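Local coordinates for Alr3699 protein (Nostoc sp., PDB 4XSO), which is a putative glycosyltransferase of the GT-B type, built from two Rossmann-like domains that face each other across a cleft, at residues L174-L186 and R367-T380. Residues are numbered along the deposited sequence; the frame is centred on the assembly and turned at random.
Sequences LTKVIYNGFDINL and RFDVVTINQQIAET
Phe182 joins the two segments through its backbone. Phe182 N donates to Phe368 O (2.8 Å) in a bent bond, 140° at the hydrogen. Phe182 O accepts from Val370 N in a nearly straight bond (3.0 Å). This single beta bridge brings Gly181 up to the helix start, Gly181 CA 3.2 Å from Phe368 O in a CA-H...O contact. Having no side chain, Gly181 can lie close against Val370 and Ile373, its CA 3.7 Å from Ile373 CG1. The edge of the Phe368 ring meets the face of Tyr179 in an offset T-shaped pair, planes 72° apart, with Phe368 CE1 3.8 Å from Tyr179 CG. Tyrosine suits both neighbours, offering a ring face to Phe368 and a hydroxyl to the Glu320 carboxylate. Arg367 NH2 lies 3.5 Å from Tyr179 CE2, the guanidinium nearly perpendicular to that ring, while Arg367 NH1 donates to Glu320 O. Along the helix, branched aliphatic side chains pack together: Ile178, with CG2 anti to its backbone N, sets that methyl against Ile373 CG2 and sends CD1 to Ile377 CG1 (3.9 Å). Farther on, the aliphatic part of Lys176 crosses Thr380, whose hydroxyl is bonded back to Gln376 O. Water links Tyr179 N to Gln376 OE1, and a second water joins Ile184 N to Asp369 OD1. Asp369, the N-cap of helix 370-382, has a side chain short enough to reach back and accept from Val371 N through OD1 (3.0 Å), which fixes the helix start beside the bridge. The chain leaving edge strand 175-177 thus runs along the C-terminal helix, which packs against helix 20-29 through Ile377, a C-terminal crossing back onto the N-terminal domain characteristic of the GT-B fold.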
loop_
_atom_site.group_PDB
_atom_site.type_symbol
_atom_site.label_atom_id
_atom_site.label_comp_id
_atom_site.label_asym_id
_atom_site.label_seq_id
_atom_site.Cartn_x
_atom_site.Cartn_y
_atom_site.Cartn_z
ATOM N N LEU A 174 21.798 6.991 5.329
ATOM C CA LEU A 174 20.633 7.717 5.031
ATOM C C LEU A 174 20.330 8.741 6.147
ATOM O O LEU A 174 19.437 9.555 5.985
ATOM C CB LEU A 174 19.419 6.786 4.912
ATOM C CG LEU A 174 19.055 6.062 3.627
ATOM C CD1 LEU A 174 17.629 5.499 3.795
ATOM C CD2 LEU A 174 19.160 6.924 2.349
ATOM N N THR A 175 21.045 8.695 7.283
ATOM C CA THR A 175 20.551 9.338 8.491
ATOM C C THR A 175 21.289 10.638 8.685
ATOM O O THR A 175 22.388 10.748 8.237
ATOM C CB THR A 175 20.762 8.504 9.793
ATOM O OG1 THR A 175 22.160 8.313 10.043
ATOM C CG2 THR A 175 20.057 7.168 9.694
ATOM N N LYS A 176 20.637 11.595 9.319
ATOM C CA LYS A 176 21.217 12.826 9.716
ATOM C C LYS A 176 20.530 13.194 11.016
ATOM O O LYS A 176 19.299 13.192 11.072
ATOM C CB LYS A 176 20.900 13.919 8.720
ATOM C CG LYS A 176 21.563 15.242 9.157
ATOM C CD LYS A 176 21.471 16.358 8.140
ATOM C CE LYS A 176 21.662 17.708 8.852
ATOM N NZ LYS A 176 22.930 17.845 9.623
ATOM N N VAL A 177 21.272 13.640 12.014
ATOM C CA VAL A 177 20.687 14.023 13.263
ATOM C C VAL A 177 20.309 15.510 13.195
ATOM O O VAL A 177 21.133 16.275 12.820
ATOM C CB VAL A 177 21.611 13.776 14.491
ATOM C CG1 VAL A 177 21.086 14.427 15.718
ATOM C CG2 VAL A 177 21.816 12.261 14.735
ATOM N N ILE A 178 19.072 15.873 13.492
ATOM C CA ILE A 178 18.678 17.302 13.614
ATOM C C ILE A 178 17.818 17.346 14.858
ATOM O O ILE A 178 16.809 16.681 14.955
ATOM C CB ILE A 178 17.892 17.844 12.427
ATOM C CG1 ILE A 178 18.696 17.765 11.151
ATOM C CG2 ILE A 178 17.499 19.318 12.652
ATOM C CD1 ILE A 178 17.937 18.287 9.965
ATOM N N TYR A 179 18.253 18.151 15.840
ATOM C CA TYR A 179 17.628 18.204 17.162
ATOM C C TYR A 179 16.330 19.042 17.011
ATOM O O TYR A 179 16.169 19.748 16.050
ATOM C CB TYR A 179 18.645 18.843 18.119
ATOM C CG TYR A 179 19.849 17.961 18.462
ATOM C CD1 TYR A 179 19.645 16.687 19.011
ATOM C CD2 TYR A 179 21.171 18.417 18.374
ATOM C CE1 TYR A 179 20.708 15.852 19.374
ATOM C CE2 TYR A 179 22.261 17.553 18.761
ATOM C CZ TYR A 179 22.012 16.278 19.266
ATOM O OH TYR A 179 23.038 15.328 19.680
ATOM N N ASN A 180 15.411 18.928 17.974
ATOM C CA ASN A 180 14.248 19.790 18.130
ATOM C C ASN A 180 14.712 21.254 18.345
ATOM O O ASN A 180 15.773 21.548 18.948
ATOM C CB ASN A 180 13.415 19.336 19.332
ATOM C CG ASN A 180 12.633 18.040 19.116
ATOM O OD1 ASN A 180 12.961 17.180 18.286
ATOM N ND2 ASN A 180 11.658 17.846 19.952
ATOM N N GLY A 181 13.955 22.181 17.808
ATOM C CA GLY A 181 14.305 23.613 17.966
ATOM C C GLY A 181 13.272 24.282 18.869
ATOM O O GLY A 181 12.169 23.797 18.963
ATOM N N PHE A 182 13.665 25.389 19.478
ATOM C CA PHE A 182 12.875 26.166 20.428
ATOM C C PHE A 182 13.069 27.672 20.209
ATOM O O PHE A 182 14.171 28.113 19.951
ATOM C CB PHE A 182 13.335 25.816 21.857
ATOM C CG PHE A 182 13.180 24.366 22.171
ATOM C CD1 PHE A 182 14.154 23.460 21.776
ATOM C CD2 PHE A 182 12.037 23.900 22.855
ATOM C CE1 PHE A 182 13.979 22.084 21.986
ATOM C CE2 PHE A 182 11.915 22.567 23.127
ATOM C CZ PHE A 182 12.902 21.654 22.693
ATOM N N ASP A 183 12.016 28.460 20.401
ATOM C CA ASP A 183 12.157 29.911 20.391
ATOM C C ASP A 183 12.772 30.313 21.697
ATOM O O ASP A 183 12.095 30.245 22.710
ATOM C CB ASP A 183 10.827 30.559 20.265
ATOM C CG ASP A 183 10.939 32.088 20.176
ATOM O OD1 ASP A 183 11.951 32.728 20.511
ATOM O OD2 ASP A 183 9.987 32.630 19.668
ATOM N N ILE A 184 14.013 30.739 21.687
ATOM C CA ILE A 184 14.773 30.778 22.965
ATOM C C ILE A 184 14.297 31.864 23.920
ATOM O O ILE A 184 14.342 31.681 25.115
ATOM C CB ILE A 184 16.289 30.785 22.810
ATOM C CG1 ILE A 184 16.810 32.146 22.309
ATOM C CG2 ILE A 184 16.742 29.639 21.909
ATOM C CD1 ILE A 184 18.291 32.176 21.992
ATOM N N ASN A 185 13.764 32.934 23.356
ATOM C CA ASN A 185 13.237 34.077 24.115
ATOM C C ASN A 185 11.935 33.799 24.827
ATOM O O ASN A 185 11.674 34.387 25.881
ATOM C CB ASN A 185 13.152 35.309 23.165
ATOM C CG ASN A 185 14.507 35.767 22.716
ATOM O OD1 ASN A 185 15.530 35.558 23.376
ATOM N ND2 ASN A 185 14.545 36.362 21.574
ATOM N N LEU A 186 11.201 32.769 24.394
ATOM C CA LEU A 186 10.091 32.306 25.187
ATOM C C LEU A 186 10.490 31.753 26.543
ATOM O O LEU A 186 9.636 31.521 27.371
ATOM C CB LEU A 186 9.249 31.269 24.477
ATOM C CG LEU A 186 8.695 31.625 23.100
ATOM C CD1 LEU A 186 7.793 30.460 22.672
ATOM C CD2 LEU A 186 8.007 32.987 23.040
ATOM N N ARG A 367 22.751 25.339 20.632
ATOM C CA ARG A 367 22.401 24.069 19.948
ATOM C C ARG A 367 20.972 23.881 19.498
ATOM O O ARG A 367 20.729 23.159 18.587
ATOM C CB ARG A 367 22.736 22.922 20.953
ATOM C CG ARG A 367 24.202 22.937 21.406
ATOM C CD ARG A 367 24.517 21.806 22.440
ATOM N NE ARG A 367 24.337 20.503 21.797
ATOM C CZ ARG A 367 24.216 19.330 22.423
ATOM N NH1 ARG A 367 24.265 19.229 23.736
ATOM N NH2 ARG A 367 24.026 18.233 21.697
ATOM N N PHE A 368 19.988 24.463 20.201
ATOM C CA PHE A 368 18.593 24.133 20.012
ATOM C C PHE A 368 17.719 25.344 19.596
ATOM O O PHE A 368 16.488 25.282 19.621
ATOM C CB PHE A 368 18.065 23.505 21.274
ATOM C CG PHE A 368 18.928 22.387 21.757
ATOM C CD1 PHE A 368 19.107 21.260 20.980
ATOM C CD2 PHE A 368 19.608 22.492 22.948
ATOM C CE1 PHE A 368 19.929 20.218 21.460
ATOM C CE2 PHE A 368 20.462 21.467 23.417
ATOM C CZ PHE A 368 20.609 20.351 22.698
ATOM N N ASP A 369 18.374 26.422 19.179
ATOM C CA ASP A 369 17.643 27.594 18.647
ATOM C C ASP A 369 16.871 27.181 17.394
ATOM O O ASP A 369 17.444 26.652 16.453
ATOM C CB ASP A 369 18.628 28.716 18.399
ATOM C CG ASP A 369 17.959 30.035 17.995
ATOM O OD1 ASP A 369 16.772 30.059 17.639
ATOM O OD2 ASP A 369 18.689 31.057 18.070
ATOM N N VAL A 370 15.566 27.351 17.438
ATOM C CA VAL A 370 14.714 27.050 16.302
ATOM C C VAL A 370 15.150 27.717 15.007
ATOM O O VAL A 370 14.940 27.112 13.962
ATOM C CB VAL A 370 13.220 27.327 16.581
ATOM C CG1 VAL A 370 12.899 28.831 16.558
ATOM C CG2 VAL A 370 12.349 26.538 15.597
ATOM N N VAL A 371 15.838 28.872 15.072
ATOM C CA VAL A 371 16.356 29.520 13.859
ATOM C C VAL A 371 17.426 28.696 13.222
ATOM O O VAL A 371 17.376 28.399 12.023
ATOM C CB VAL A 371 16.868 30.979 14.097
ATOM C CG1 VAL A 371 17.438 31.576 12.814
ATOM C CG2 VAL A 371 15.737 31.837 14.625
ATOM N N THR A 372 18.309 28.177 14.035
ATOM C CA THR A 372 19.357 27.340 13.542
ATOM C C THR A 372 18.826 25.998 13.057
ATOM O O THR A 372 19.218 25.533 11.950
ATOM C CB THR A 372 20.385 27.103 14.661
ATOM O OG1 THR A 372 20.752 28.378 15.196
ATOM C CG2 THR A 372 21.594 26.285 14.179
ATOM N N ILE A 373 17.940 25.392 13.855
ATOM C CA ILE A 373 17.350 24.101 13.481
ATOM C C ILE A 373 16.611 24.258 12.174
ATOM O O ILE A 373 16.735 23.403 11.317
ATOM C CB ILE A 373 16.424 23.565 14.584
ATOM C CG1 ILE A 373 17.245 23.247 15.826
ATOM C CG2 ILE A 373 15.514 22.442 14.164
ATOM C CD1 ILE A 373 18.505 22.496 15.603
ATOM N N ASN A 374 15.779 25.296 12.034
ATOM C CA ASN A 374 15.037 25.467 10.755
ATOM C C ASN A 374 15.959 25.636 9.563
ATOM O O ASN A 374 15.653 25.102 8.496
ATOM C CB ASN A 374 14.076 26.646 10.794
ATOM C CG ASN A 374 12.843 26.359 11.562
ATOM O OD1 ASN A 374 12.480 25.174 11.830
ATOM N ND2 ASN A 374 12.170 27.438 11.958
ATOM N N GLN A 375 17.110 26.303 9.751
ATOM C CA GLN A 375 18.122 26.420 8.691
ATOM C C GLN A 375 18.665 25.030 8.314
ATOM O O GLN A 375 18.824 24.695 7.137
ATOM C CB GLN A 375 19.292 27.279 9.123
ATOM C CG GLN A 375 18.880 28.708 9.416
ATOM C CD GLN A 375 20.000 29.653 9.902
ATOM O OE1 GLN A 375 21.004 29.243 10.523
ATOM N NE2 GLN A 375 19.795 30.947 9.651
ATOM N N GLN A 376 18.974 24.230 9.313
ATOM C CA GLN A 376 19.465 22.864 9.038
ATOM C C GLN A 376 18.431 22.047 8.237
ATOM O O GLN A 376 18.740 21.375 7.238
ATOM C CB GLN A 376 19.746 22.187 10.377
ATOM C CG GLN A 376 20.978 22.744 11.004
ATOM C CD GLN A 376 21.191 22.209 12.398
ATOM O OE1 GLN A 376 20.567 21.210 12.837
ATOM N NE2 GLN A 376 22.068 22.878 13.125
ATOM N N ILE A 377 17.181 22.080 8.679
ATOM C CA ILE A 377 16.139 21.394 7.934
ATOM C C ILE A 377 16.056 21.895 6.463
ATOM O O ILE A 377 16.039 21.089 5.530
ATOM C CB ILE A 377 14.787 21.527 8.684
ATOM C CG1 ILE A 377 14.838 20.723 10.003
ATOM C CG2 ILE A 377 13.650 21.053 7.819
ATOM C CD1 ILE A 377 13.588 20.821 10.855
ATOM N N ALA A 378 16.002 23.217 6.274
ATOM C CA ALA A 378 15.887 23.829 4.928
ATOM C C ALA A 378 17.099 23.415 4.060
ATOM O O ALA A 378 16.932 22.985 2.944
ATOM C CB ALA A 378 15.860 25.349 5.038
ATOM N N GLU A 379 18.314 23.511 4.599
ATOM C CA GLU A 379 19.510 23.079 3.861
ATOM C C GLU A 379 19.429 21.624 3.533
ATOM O O GLU A 379 19.711 21.197 2.392
ATOM C CB GLU A 379 20.802 23.365 4.630
ATOM C CG GLU A 379 20.960 24.896 4.698
ATOM C CD GLU A 379 22.221 25.442 5.385
ATOM O OE1 GLU A 379 23.141 24.676 5.730
ATOM O OE2 GLU A 379 22.267 26.681 5.601
ATOM N N THR A 380 18.990 20.830 4.487
ATOM C CA THR A 380 18.933 19.409 4.203
ATOM C C THR A 380 17.847 19.113 3.113
ATOM O O THR A 380 18.068 18.317 2.237
ATOM C CB THR A 380 18.740 18.625 5.495
ATOM O OG1 THR A 380 19.798 18.954 6.434
ATOM C CG2 THR A 380 18.791 17.165 5.184
HETATM O O HOH W 1 20.602 19.803 15.197
HETATM O O HOH W 2 14.940 31.459 18.966
#